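Local coordinates for protein Na-K-Cl cotransporter (Methanosarcina acetivorans, PDB 3G40) that probably contributes, as the cytoplasmic C-terminal domain of a prokaryotic SLC12A-type transporter, to the coupled symport of chloride with cations across the membrane, at residues N22-E28 against S49-L55; L64-P69 against S83-I87; I158-N164 against S195-F201; A211-Q216 against K228-L232. The contacts are given in a common frame with arbitrary orientation. Residue numbers count along the deposited sequence, not the author numbering.

Contact 1 (N22-E28 against S49-L55); sequences NLLVPVE and SVKLLGL
Strands 22-27 and 49-54 run side by side in parallel, their axes approaching to 4.5 Å with N-to-C directions 29° apart (crossing angle -29°). The register advances one for one from Asn-22 with Ser-49, whose CA atoms are 4.5 Å apart, to Val-27 with Gly-54, whose CA atoms are 4.8 Å apart. In the hydrogen-bond ladder Leu-23 N to Ser-49 O, Val-27 N to Leu-53 O and Leu-55 N to Val-27 O measure 2.8 Å; Lys-51 N to Leu-23 O, Val-25 N to Lys-51 O and Leu-53 N to Val-25 O measure 2.9 Å. Pro-26 costs this ladder nothing, since it uses the amides of Leu-23, Val-25 and Val-27; Pro-26 CA lies 3.3 Å from Leu-53 O, one of several CA-H...O contacts.

On one face Val-25 (chi1 t) meets Val-50, CG2 to CG1 3.9 Å, and its CB lies 4.2 Å from CD2 of Leu-52. On the other, Leu-24 (t, p) sets CD1 4.1 Å from CB of Leu-53, and Pro-26 CB lies 4.1 Å from Leu-55 CD1; helix 94-103 covers this side. Ser-49 OG donates to Asn-22 OD1 (2.6 Å), and a water bridges Leu-23 O and Ser-49 OG.

Helix 30-44 links the strands into a beta-alpha-beta unit. The strand pairing rests on backbone hydrogen bonds and aliphatic contacts on both faces, while the buried polar groups are paired, Asn-22 ND2 bonding to Pro-110 O.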
# COMPACT_ATOMS: atom_id res chain seq x y z
N ASN A 22 7.38 4.92 20.26
CA ASN A 22 8.65 5.44 19.76
C ASN A 22 9.40 4.30 19.08
O ASN A 22 9.88 3.40 19.75
CB ASN A 22 9.48 6.02 20.90
CG ASN A 22 8.77 7.16 21.60
OD1 ASN A 22 8.37 8.14 20.97
ND2 ASN A 22 8.61 7.05 22.92
N LEU A 23 9.45 4.31 17.75
CA LEU A 23 10.00 3.19 16.99
C LEU A 23 11.46 3.42 16.63
O LEU A 23 11.86 4.53 16.29
CB LEU A 23 9.23 2.99 15.69
CG LEU A 23 7.71 2.86 15.83
CD1 LEU A 23 7.07 2.60 14.46
CD2 LEU A 23 7.40 1.74 16.81
N LEU A 24 12.24 2.35 16.70
CA LEU A 24 13.55 2.32 16.06
C LEU A 24 13.39 1.49 14.79
O LEU A 24 13.00 0.32 14.85
CB LEU A 24 14.58 1.68 16.98
CG LEU A 24 16.00 1.57 16.41
CD1 LEU A 24 16.56 2.96 16.11
CD2 LEU A 24 16.88 0.84 17.40
N VAL A 25 13.65 2.11 13.65
CA VAL A 25 13.41 1.48 12.36
C VAL A 25 14.71 1.36 11.56
O VAL A 25 15.18 2.33 10.97
CB VAL A 25 12.38 2.29 11.54
CG1 VAL A 25 12.06 1.59 10.22
CG2 VAL A 25 11.10 2.53 12.35
N PRO A 26 15.29 0.15 11.50
CA PRO A 26 16.46 -0.03 10.63
C PRO A 26 16.05 0.09 9.17
O PRO A 26 14.99 -0.41 8.79
CB PRO A 26 16.92 -1.45 10.93
CG PRO A 26 16.10 -1.94 12.10
CD PRO A 26 14.86 -1.11 12.14
N VAL A 27 16.88 0.76 8.38
CA VAL A 27 16.61 0.96 6.97
C VAL A 27 17.83 0.59 6.14
O VAL A 27 18.90 1.19 6.30
CB VAL A 27 16.26 2.42 6.68
CG1 VAL A 27 16.06 2.63 5.19
CG2 VAL A 27 15.02 2.83 7.47
N GLU A 28 17.69 -0.41 5.28
CA GLU A 28 18.75 -0.73 4.33
C GLU A 28 18.36 -0.21 2.95
O GLU A 28 19.20 0.25 2.19
CB GLU A 28 18.97 -2.25 4.27
CG GLU A 28 19.29 -2.86 5.62
CD GLU A 28 19.90 -4.24 5.50
OE1 GLU A 28 20.08 -4.90 6.55
OE2 GLU A 28 20.20 -4.67 4.37
N SER A 49 7.06 8.68 17.87
CA SER A 49 8.27 9.03 17.11
C SER A 49 8.86 7.89 16.30
O SER A 49 8.62 6.72 16.60
CB SER A 49 9.35 9.62 18.02
OG SER A 49 9.89 8.62 18.87
N VAL A 50 9.65 8.26 15.30
CA VAL A 50 10.31 7.30 14.43
C VAL A 50 11.80 7.68 14.26
O VAL A 50 12.12 8.73 13.74
CB VAL A 50 9.66 7.29 13.03
CG1 VAL A 50 10.44 6.38 12.10
CG2 VAL A 50 8.16 6.84 13.12
N LYS A 51 12.69 6.81 14.73
CA LYS A 51 14.11 6.97 14.49
C LYS A 51 14.55 6.08 13.33
O LYS A 51 14.47 4.86 13.40
CB LYS A 51 14.92 6.62 15.74
CG LYS A 51 16.42 6.89 15.57
CD LYS A 51 17.13 6.80 16.92
CE LYS A 51 18.02 8.02 17.16
NZ LYS A 51 18.84 8.39 15.98
N LEU A 52 15.00 6.71 12.24
CA LEU A 52 15.47 5.96 11.10
C LEU A 52 16.94 5.62 11.28
O LEU A 52 17.77 6.51 11.35
CB LEU A 52 15.25 6.76 9.83
CG LEU A 52 13.80 7.18 9.65
CD1 LEU A 52 13.65 8.13 8.48
CD2 LEU A 52 12.86 5.93 9.49
N LEU A 53 17.25 4.33 11.38
CA LEU A 53 18.62 3.86 11.55
C LEU A 53 19.11 3.29 10.23
O LEU A 53 18.83 2.13 9.89
CB LEU A 53 18.69 2.81 12.65
CG LEU A 53 20.05 2.14 12.90
CD1 LEU A 53 21.08 3.16 13.32
CD2 LEU A 53 19.92 1.05 13.96
N GLY A 54 19.80 4.14 9.46
CA GLY A 54 20.29 3.77 8.15
C GLY A 54 21.47 2.84 8.24
O GLY A 54 22.49 3.15 8.87
N LEU A 55 21.35 1.69 7.58
CA LEU A 55 22.44 0.72 7.54
C LEU A 55 23.08 0.69 6.16
O LEU A 55 22.51 0.15 5.21
CB LEU A 55 21.93 -0.66 7.93
CG LEU A 55 21.17 -0.71 9.26
CD1 LEU A 55 20.68 -2.12 9.52
CD2 LEU A 55 22.04 -0.22 10.41
O HOH W 1 11.84 6.70 18.23

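Contact 2 (L64-P69 against S83-I87); sequences LLSQLP and SWTII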
# COMPACT_ATOMS: atom_id res chain seq x y z
N LEU A 64 21.53 6.43 1.26
CA LEU A 64 20.74 6.73 2.44
C LEU A 64 20.97 8.17 2.90
O LEU A 64 20.07 8.79 3.46
CB LEU A 64 21.08 5.75 3.56
CG LEU A 64 20.70 4.30 3.26
CD1 LEU A 64 21.09 3.38 4.40
CD2 LEU A 64 19.22 4.21 2.99
N LEU A 65 22.16 8.71 2.65
CA LEU A 65 22.49 10.05 3.12
C LEU A 65 21.59 11.10 2.49
O LEU A 65 21.27 12.11 3.12
CB LEU A 65 23.98 10.38 2.85
CG LEU A 65 24.62 11.46 3.73
CD1 LEU A 65 24.70 11.02 5.19
CD2 LEU A 65 26.01 11.83 3.21
N SER A 66 21.16 10.85 1.26
CA SER A 66 20.26 11.76 0.56
C SER A 66 18.79 11.54 0.91
O SER A 66 18.01 12.50 1.00
CB SER A 66 20.45 11.62 -0.95
OG SER A 66 21.78 11.92 -1.32
N GLN A 67 18.40 10.29 1.11
CA GLN A 67 16.98 9.95 1.25
C GLN A 67 16.45 9.98 2.69
O GLN A 67 15.32 10.41 2.93
CB GLN A 67 16.70 8.58 0.62
CG GLN A 67 17.02 8.52 -0.86
CD GLN A 67 16.12 7.56 -1.61
OE1 GLN A 67 14.90 7.54 -1.42
NE2 GLN A 67 16.71 6.76 -2.49
N LEU A 68 17.25 9.51 3.65
CA LEU A 68 16.78 9.44 5.03
C LEU A 68 16.40 10.79 5.64
O LEU A 68 15.37 10.90 6.31
CB LEU A 68 17.77 8.70 5.94
CG LEU A 68 17.85 7.18 5.78
CD1 LEU A 68 18.55 6.59 6.98
CD2 LEU A 68 16.47 6.55 5.60
N PRO A 69 17.21 11.83 5.41
CA PRO A 69 16.83 13.13 5.98
C PRO A 69 15.51 13.62 5.41
O PRO A 69 14.73 14.24 6.13
CB PRO A 69 17.96 14.05 5.53
CG PRO A 69 19.11 13.15 5.34
CD PRO A 69 18.55 11.88 4.79
N SER A 83 13.92 11.36 13.79
CA SER A 83 15.35 11.64 13.67
C SER A 83 15.94 10.55 12.79
O SER A 83 15.26 9.57 12.46
CB SER A 83 15.99 11.63 15.06
OG SER A 83 15.78 10.39 15.70
N TRP A 84 17.18 10.71 12.37
CA TRP A 84 17.79 9.72 11.51
C TRP A 84 19.28 9.69 11.81
O TRP A 84 19.86 10.67 12.28
CB TRP A 84 17.55 10.06 10.03
CG TRP A 84 18.14 11.37 9.62
CD1 TRP A 84 17.56 12.60 9.72
CD2 TRP A 84 19.44 11.58 9.05
NE1 TRP A 84 18.43 13.57 9.26
CE2 TRP A 84 19.59 12.97 8.84
CE3 TRP A 84 20.50 10.73 8.71
CZ2 TRP A 84 20.76 13.53 8.29
CZ3 TRP A 84 21.67 11.30 8.17
CH2 TRP A 84 21.77 12.68 7.96
N THR A 85 19.89 8.54 11.58
CA THR A 85 21.35 8.46 11.64
C THR A 85 21.74 7.44 10.59
O THR A 85 20.89 6.68 10.11
CB THR A 85 21.84 8.03 13.04
OG1 THR A 85 23.27 8.07 13.08
CG2 THR A 85 21.40 6.62 13.35
N ILE A 86 23.02 7.41 10.22
CA ILE A 86 23.49 6.41 9.28
C ILE A 86 24.63 5.57 9.87
O ILE A 86 25.64 6.10 10.35
CB ILE A 86 23.91 7.03 7.94
CG1 ILE A 86 22.72 7.77 7.33
CG2 ILE A 86 24.42 5.96 6.99
CD1 ILE A 86 22.80 7.94 5.84
N ILE A 87 24.41 4.26 9.82
CA ILE A 87 25.28 3.23 10.40
C ILE A 87 25.74 3.52 11.82
O ILE A 87 25.20 2.94 12.76
CB ILE A 87 26.46 2.87 9.47
CG1 ILE A 87 27.31 4.10 9.13
CG2 ILE A 87 25.94 2.25 8.19
CD1 ILE A 87 28.40 3.82 8.11
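Trp-84 lays one face of its indole against Pro-69: CG of Pro-69 stands 3.6 Å from the centroid of the Trp-84 six-membered ring and 22° off its normal, which makes this a CH-pi contact, with CZ2 of Trp-84 as near as 3.4 Å to that same CG. Leu-68, the residue before Pro-69, sends its CB to 4.3 Å from Trp-84 CB.

Two residues along the strand, Ile-86 also points its CA-to-CB bond at the helix and fills the space beside the preceding turn. Its CD1 lies 3.6 Å from Leu-64 CB, 3.7 Å from Leu-65 CD1 and 3.3 Å from the backbone N of Leu-65, so the methyl rests directly on the helical main chain. Leu-68 reaches between the two strand residues, with CD1 4.3 Å from Ile-86 CG1 and 3.9 Å from Thr-85 O. No hydrogen bond crosses this interface; it buries 322 Å² through apolar contact.

The axes of helix 64-69 and strand 83-86 pass 8.8 Å apart at 169°, nearly antiparallel. Leu-64 and Leu-68 extend the packing toward helix 30-44, and Trp-84 also touches Leu-52 on the adjoining strand. Strand 81-86 is one of the two outermost strands of the sheet within this chain. It lies parallel to its neighbour 49-54, and helix 64-77 connects them: a beta-alpha-beta crossover with the helix packed on its second strand.

Contact 3 (I158-N164 against S195-F201); sequences INLWIEN and SLSFMTF
Met-199 and Phe-201 dominate this parallel strand pair, with 100 and 90 Å² covered. Strands 158-161 and 195-201 approach to 4.7 Å with directions 31° apart (crossing angle -31°). Ile-158 pairs with Leu-196, Asn-159 with Ser-197, Leu-160 with Phe-198 and Trp-161 with Met-199.

The amide of Met-199 bonds to Leu-160 O (2.9 Å), and its carbonyl O accepts from Ile-162 N (2.8 Å). Its side chain (m, m, m) lies against Trp-161 (chi1 m, chi2 86°): Met-199 CB is 3.6 Å from the centroid of the Trp-161 six-membered ring, a CH-pi contact over the face, and Met-199 SD is 5.1 Å from that centroid in a Met-aromatic contact. Trp-161 NE1 hydrogen-bonds His-248.

Phe-201 (chi1 p) lies beyond the regular bridges, its CE1 3.3 Å from CB of Asn-164, which is poorly ordered, so this approach is less certain. Just before it, Thr-200 OG1 donates to Ile-162 O (2.6 Å).

On the opposite face Leu-160 and Ile-158 have 64 Å² covered each. Leu-160 CD1 lies 3.8 Å from Phe-198 CE2, and Ile-158 CG2 3.7 Å from Leu-196 CD1. Ile-158 N to Ser-195 O (2.9 Å), Ser-197 N to Ile-158 O (2.9 Å) and Leu-160 N to Ser-197 O (2.8 Å) complete the ladder. Helices 179-192 and 205-222 cover this apolar face; with helix 179-192 between the parallel neighbours in the chain, the arrangement is beta-alpha-beta.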
# COMPACT_ATOMS: atom_id res chain seq x y z
N ILE A 158 -9.43 -5.15 11.67
CA ILE A 158 -8.27 -5.57 12.44
C ILE A 158 -8.70 -6.70 13.37
O ILE A 158 -9.71 -6.58 14.05
CB ILE A 158 -7.72 -4.40 13.31
CG1 ILE A 158 -7.34 -3.20 12.43
CG2 ILE A 158 -6.51 -4.85 14.11
CD1 ILE A 158 -7.12 -1.90 13.20
N ASN A 159 -7.94 -7.79 13.39
CA ASN A 159 -8.12 -8.84 14.39
C ASN A 159 -6.96 -8.82 15.36
O ASN A 159 -5.80 -8.83 14.94
CB ASN A 159 -8.16 -10.24 13.75
CG ASN A 159 -9.44 -10.51 12.98
OD1 ASN A 159 -10.44 -9.82 13.14
ND2 ASN A 159 -9.40 -11.54 12.15
N LEU A 160 -7.25 -8.79 16.66
CA LEU A 160 -6.20 -8.97 17.67
C LEU A 160 -6.35 -10.40 18.20
O LEU A 160 -7.38 -10.74 18.79
CB LEU A 160 -6.41 -7.99 18.82
CG LEU A 160 -5.30 -7.43 19.71
CD1 LEU A 160 -5.85 -7.46 21.12
CD2 LEU A 160 -3.89 -8.09 19.59
N TRP A 161 -5.34 -11.23 17.97
CA TRP A 161 -5.34 -12.61 18.42
C TRP A 161 -4.76 -12.72 19.81
O TRP A 161 -3.60 -12.38 20.05
CB TRP A 161 -4.54 -13.49 17.45
CG TRP A 161 -5.22 -13.64 16.15
CD1 TRP A 161 -5.13 -12.81 15.07
CD2 TRP A 161 -6.15 -14.67 15.79
NE1 TRP A 161 -5.93 -13.27 14.05
CE2 TRP A 161 -6.56 -14.41 14.47
CE3 TRP A 161 -6.65 -15.80 16.44
CZ2 TRP A 161 -7.46 -15.24 13.79
CZ3 TRP A 161 -7.54 -16.62 15.77
CH2 TRP A 161 -7.94 -16.34 14.46
N ILE A 162 -5.58 -13.20 20.74
CA ILE A 162 -5.19 -13.31 22.13
C ILE A 162 -4.94 -14.77 22.47
O ILE A 162 -5.82 -15.61 22.30
CB ILE A 162 -6.27 -12.70 23.02
CG1 ILE A 162 -6.35 -11.20 22.73
CG2 ILE A 162 -6.00 -12.99 24.48
CD1 ILE A 162 -7.47 -10.49 23.41
N GLU A 163 -3.73 -15.07 22.93
CA GLU A 163 -3.30 -16.44 23.17
C GLU A 163 -4.12 -17.10 24.27
O GLU A 163 -4.53 -16.45 25.23
CB GLU A 163 -1.81 -16.48 23.55
CG GLU A 163 -0.87 -16.04 22.43
CD GLU A 163 -1.00 -16.90 21.18
OE1 GLU A 163 -1.34 -18.10 21.31
OE2 GLU A 163 -0.78 -16.38 20.07
N ASN A 164 -4.35 -18.40 24.11
CA ASN A 164 -5.06 -19.17 25.12
C ASN A 164 -4.42 -18.94 26.49
O ASN A 164 -3.22 -19.15 26.66
CB ASN A 164 -5.05 -20.66 24.77
CG ASN A 164 -6.07 -21.46 25.56
OD1 ASN A 164 -6.99 -20.90 26.16
ND2 ASN A 164 -5.92 -22.78 25.54
N SER A 195 -12.75 -1.41 12.05
CA SER A 195 -13.42 -2.25 13.04
C SER A 195 -12.43 -3.22 13.67
O SER A 195 -11.58 -3.78 12.98
CB SER A 195 -14.57 -3.04 12.40
OG SER A 195 -15.51 -2.13 11.89
N LEU A 196 -12.53 -3.42 14.98
CA LEU A 196 -11.61 -4.27 15.71
C LEU A 196 -12.31 -5.49 16.29
O LEU A 196 -13.39 -5.35 16.88
CB LEU A 196 -10.97 -3.48 16.86
CG LEU A 196 -10.02 -4.21 17.79
CD1 LEU A 196 -8.86 -4.86 17.03
CD2 LEU A 196 -9.46 -3.25 18.86
N SER A 197 -11.72 -6.67 16.11
CA SER A 197 -12.23 -7.89 16.76
C SER A 197 -11.15 -8.51 17.62
O SER A 197 -9.97 -8.48 17.27
CB SER A 197 -12.70 -8.95 15.75
OG SER A 197 -13.72 -8.47 14.90
N PHE A 198 -11.56 -9.09 18.75
CA PHE A 198 -10.67 -9.89 19.58
C PHE A 198 -10.95 -11.35 19.25
O PHE A 198 -12.10 -11.80 19.31
CB PHE A 198 -10.95 -9.69 21.07
CG PHE A 198 -10.58 -8.34 21.61
CD1 PHE A 198 -11.00 -7.96 22.87
CD2 PHE A 198 -9.82 -7.45 20.86
CE1 PHE A 198 -10.67 -6.73 23.39
CE2 PHE A 198 -9.48 -6.21 21.38
CZ PHE A 198 -9.89 -5.85 22.64
N MET A 199 -9.90 -12.08 18.90
CA MET A 199 -9.98 -13.50 18.54
C MET A 199 -9.20 -14.35 19.53
O MET A 199 -8.08 -14.02 19.91
CB MET A 199 -9.39 -13.70 17.14
CG MET A 199 -9.89 -12.71 16.08
SD MET A 199 -11.56 -13.07 15.52
CE MET A 199 -11.41 -14.83 15.28
N THR A 200 -9.79 -15.46 19.97
CA THR A 200 -9.04 -16.40 20.78
C THR A 200 -9.55 -17.82 20.53
O THR A 200 -10.38 -18.04 19.65
CB THR A 200 -9.08 -16.05 22.29
OG1 THR A 200 -8.05 -16.76 22.98
CG2 THR A 200 -10.44 -16.42 22.89
N PHE A 201 -9.03 -18.79 21.27
CA PHE A 201 -9.45 -20.19 21.10
C PHE A 201 -9.47 -20.87 22.45
O PHE A 201 -8.82 -20.42 23.40
CB PHE A 201 -8.49 -20.91 20.16
CG PHE A 201 -7.05 -20.70 20.51
CD1 PHE A 201 -6.37 -21.63 21.28
CD2 PHE A 201 -6.39 -19.56 20.11
CE1 PHE A 201 -5.04 -21.43 21.61
CE2 PHE A 201 -5.07 -19.34 20.44
CZ PHE A 201 -4.39 -20.28 21.20
O HOH W 2 -12.54 -6.86 12.74

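Contact 4 (A211-Q216 against K228-L232); sequences AENFLQ and KMQVL
This is a helix-on-sheet contact at the edge of the sheet as counted within this chain, where helix 211-216 rests on strand 228-232. The short axes approach to 8.6 Å at 156°, so the two run roughly antiparallel, and the nearest CA pairs are Glu-212 with Val-231 (6.5 Å) and Leu-215 with Met-229 (6.7 Å). The helical segment is regular: Leu-215 N bonds to Ala-211 O at 2.9 Å. Met-229 and Val-231, alternate residues of the extended strand, both direct CA-to-CB at the helix.

Met-229 (m, m, t) has the largest covered area, 103 Å²: its SD lies 3.7 Å from Leu-215 CB and its CE 3.4 Å from Leu-215 O. Helix 205-222 is the connection between strands 195-201 and 228-232, so the contact packs the helix of a beta-alpha-beta unit against that unit's second strand. Val-231 (chi1 t) places CG2 4.1 Å from Ala-211 CB and 4.5 Å from CD1 of Leu-215 (m, t). Polar groups line the margin. Glu-212 (t, p) holds OE1 3.6 Å from Val-231 CG2. No direct hydrogen bond joins the segments; a water donates to both Glu-212 OE1 and Met-229 O, each at 2.8 Å.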
# COMPACT_ATOMS: atom_id res chain seq x y z
N ALA A 211 -12.97 -17.40 28.37
CA ALA A 211 -12.30 -16.58 27.37
C ALA A 211 -13.24 -15.49 26.88
O ALA A 211 -12.83 -14.35 26.68
CB ALA A 211 -11.81 -17.44 26.20
N GLU A 212 -14.50 -15.84 26.69
CA GLU A 212 -15.52 -14.86 26.35
C GLU A 212 -15.60 -13.77 27.41
O GLU A 212 -15.66 -12.58 27.08
CB GLU A 212 -16.89 -15.54 26.21
CG GLU A 212 -18.00 -14.60 25.78
CD GLU A 212 -17.88 -14.21 24.31
OE1 GLU A 212 -17.45 -15.06 23.50
OE2 GLU A 212 -18.22 -13.05 23.97
N ASN A 213 -15.62 -14.11 28.63
CA ASN A 213 -15.76 -13.20 29.68
C ASN A 213 -14.49 -12.34 29.78
O ASN A 213 -14.60 -11.33 30.01
CB ASN A 213 -16.10 -13.84 31.02
CG ASN A 213 -17.50 -14.49 31.06
OD1 ASN A 213 -18.37 -14.22 30.42
ND2 ASN A 213 -17.61 -15.29 31.89
N PHE A 214 -13.35 -12.94 29.62
CA PHE A 214 -12.09 -12.21 29.64
C PHE A 214 -12.04 -11.15 28.54
O PHE A 214 -11.71 -10.00 28.81
CB PHE A 214 -10.91 -13.18 29.53
CG PHE A 214 -9.59 -12.50 29.35
CD1 PHE A 214 -8.88 -12.04 30.45
CD2 PHE A 214 -9.05 -12.34 28.09
CE1 PHE A 214 -7.65 -11.41 30.29
CE2 PHE A 214 -7.81 -11.70 27.92
CZ PHE A 214 -7.12 -11.25 29.03
N LEU A 215 -12.40 -11.52 27.31
CA LEU A 215 -12.42 -10.58 26.19
C LEU A 215 -13.40 -9.42 26.40
O LEU A 215 -13.07 -8.27 26.10
CB LEU A 215 -12.72 -11.30 24.88
CG LEU A 215 -11.72 -12.40 24.50
CD1 LEU A 215 -12.02 -12.93 23.10
CD2 LEU A 215 -10.29 -11.90 24.60
N GLN A 216 -14.59 -9.71 26.89
CA GLN A 216 -15.56 -8.65 27.18
C GLN A 216 -14.99 -7.71 28.27
O GLN A 216 -15.19 -6.50 28.22
CB GLN A 216 -16.91 -9.22 27.62
CG GLN A 216 -17.68 -9.97 26.52
CD GLN A 216 -18.34 -9.06 25.50
OE1 GLN A 216 -18.00 -7.89 25.37
NE2 GLN A 216 -19.30 -9.61 24.75
N LYS A 228 -15.78 -6.71 18.56
CA LYS A 228 -16.46 -8.00 18.42
C LYS A 228 -15.55 -9.12 18.91
O LYS A 228 -14.35 -9.11 18.65
CB LYS A 228 -16.83 -8.25 16.96
CG LYS A 228 -17.87 -7.29 16.41
CD LYS A 228 -18.30 -7.68 15.00
CE LYS A 228 -19.37 -6.73 14.46
NZ LYS A 228 -19.64 -6.97 13.01
N MET A 229 -16.13 -10.07 19.64
CA MET A 229 -15.37 -11.16 20.23
C MET A 229 -15.66 -12.48 19.52
O MET A 229 -16.82 -12.80 19.25
CB MET A 229 -15.75 -11.33 21.71
CG MET A 229 -15.89 -10.03 22.47
SD MET A 229 -14.37 -9.08 22.36
CE MET A 229 -14.88 -7.62 23.27
N GLN A 230 -14.61 -13.23 19.21
CA GLN A 230 -14.78 -14.60 18.72
C GLN A 230 -13.93 -15.55 19.55
O GLN A 230 -12.73 -15.35 19.69
CB GLN A 230 -14.37 -14.72 17.26
CG GLN A 230 -15.38 -14.17 16.27
CD GLN A 230 -15.05 -14.55 14.84
OE1 GLN A 230 -14.66 -15.68 14.55
NE2 GLN A 230 -15.21 -13.60 13.92
N VAL A 231 -14.55 -16.58 20.09
CA VAL A 231 -13.80 -17.65 20.72
C VAL A 231 -13.90 -18.86 19.80
O VAL A 231 -14.99 -19.42 19.63
CB VAL A 231 -14.35 -17.98 22.13
CG1 VAL A 231 -13.57 -19.13 22.74
CG2 VAL A 231 -14.28 -16.77 23.04
N LEU A 232 -12.78 -19.25 19.22
CA LEU A 232 -12.74 -20.30 18.20
C LEU A 232 -12.52 -21.69 18.79
O LEU A 232 -11.97 -21.84 19.89
CB LEU A 232 -11.66 -20.01 17.15
CG LEU A 232 -11.81 -18.71 16.36
CD1 LEU A 232 -10.65 -18.53 15.39
CD2 LEU A 232 -13.15 -18.68 15.62
O HOH W 3 -18.13 -14.73 20.85

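From the N terminus, contact 1 closes first, bringing strands 22-27 and 49-54 together across helix 30-44. The chain then enters helix 64-77, and contact 2 folds it back on strand 81-86, beside strand 49-54; Gly-54 packs on Leu-68 where these contacts meet. Across the sheet, contact 3 closes the loop containing helix 179-192, and contact 4 closes the turnaround from helix 205-222 to strand 228-232, with Ile-162 packing on Leu-215. All four are in series, none nesting or crossing. Contacts 1 and 3, with centres about 28 Å apart, do not touch, yet both belong to one ten-stranded mixed sheet: contacts 1 and 2 lie toward one end of its strand order, contacts 3 and 4 toward the other.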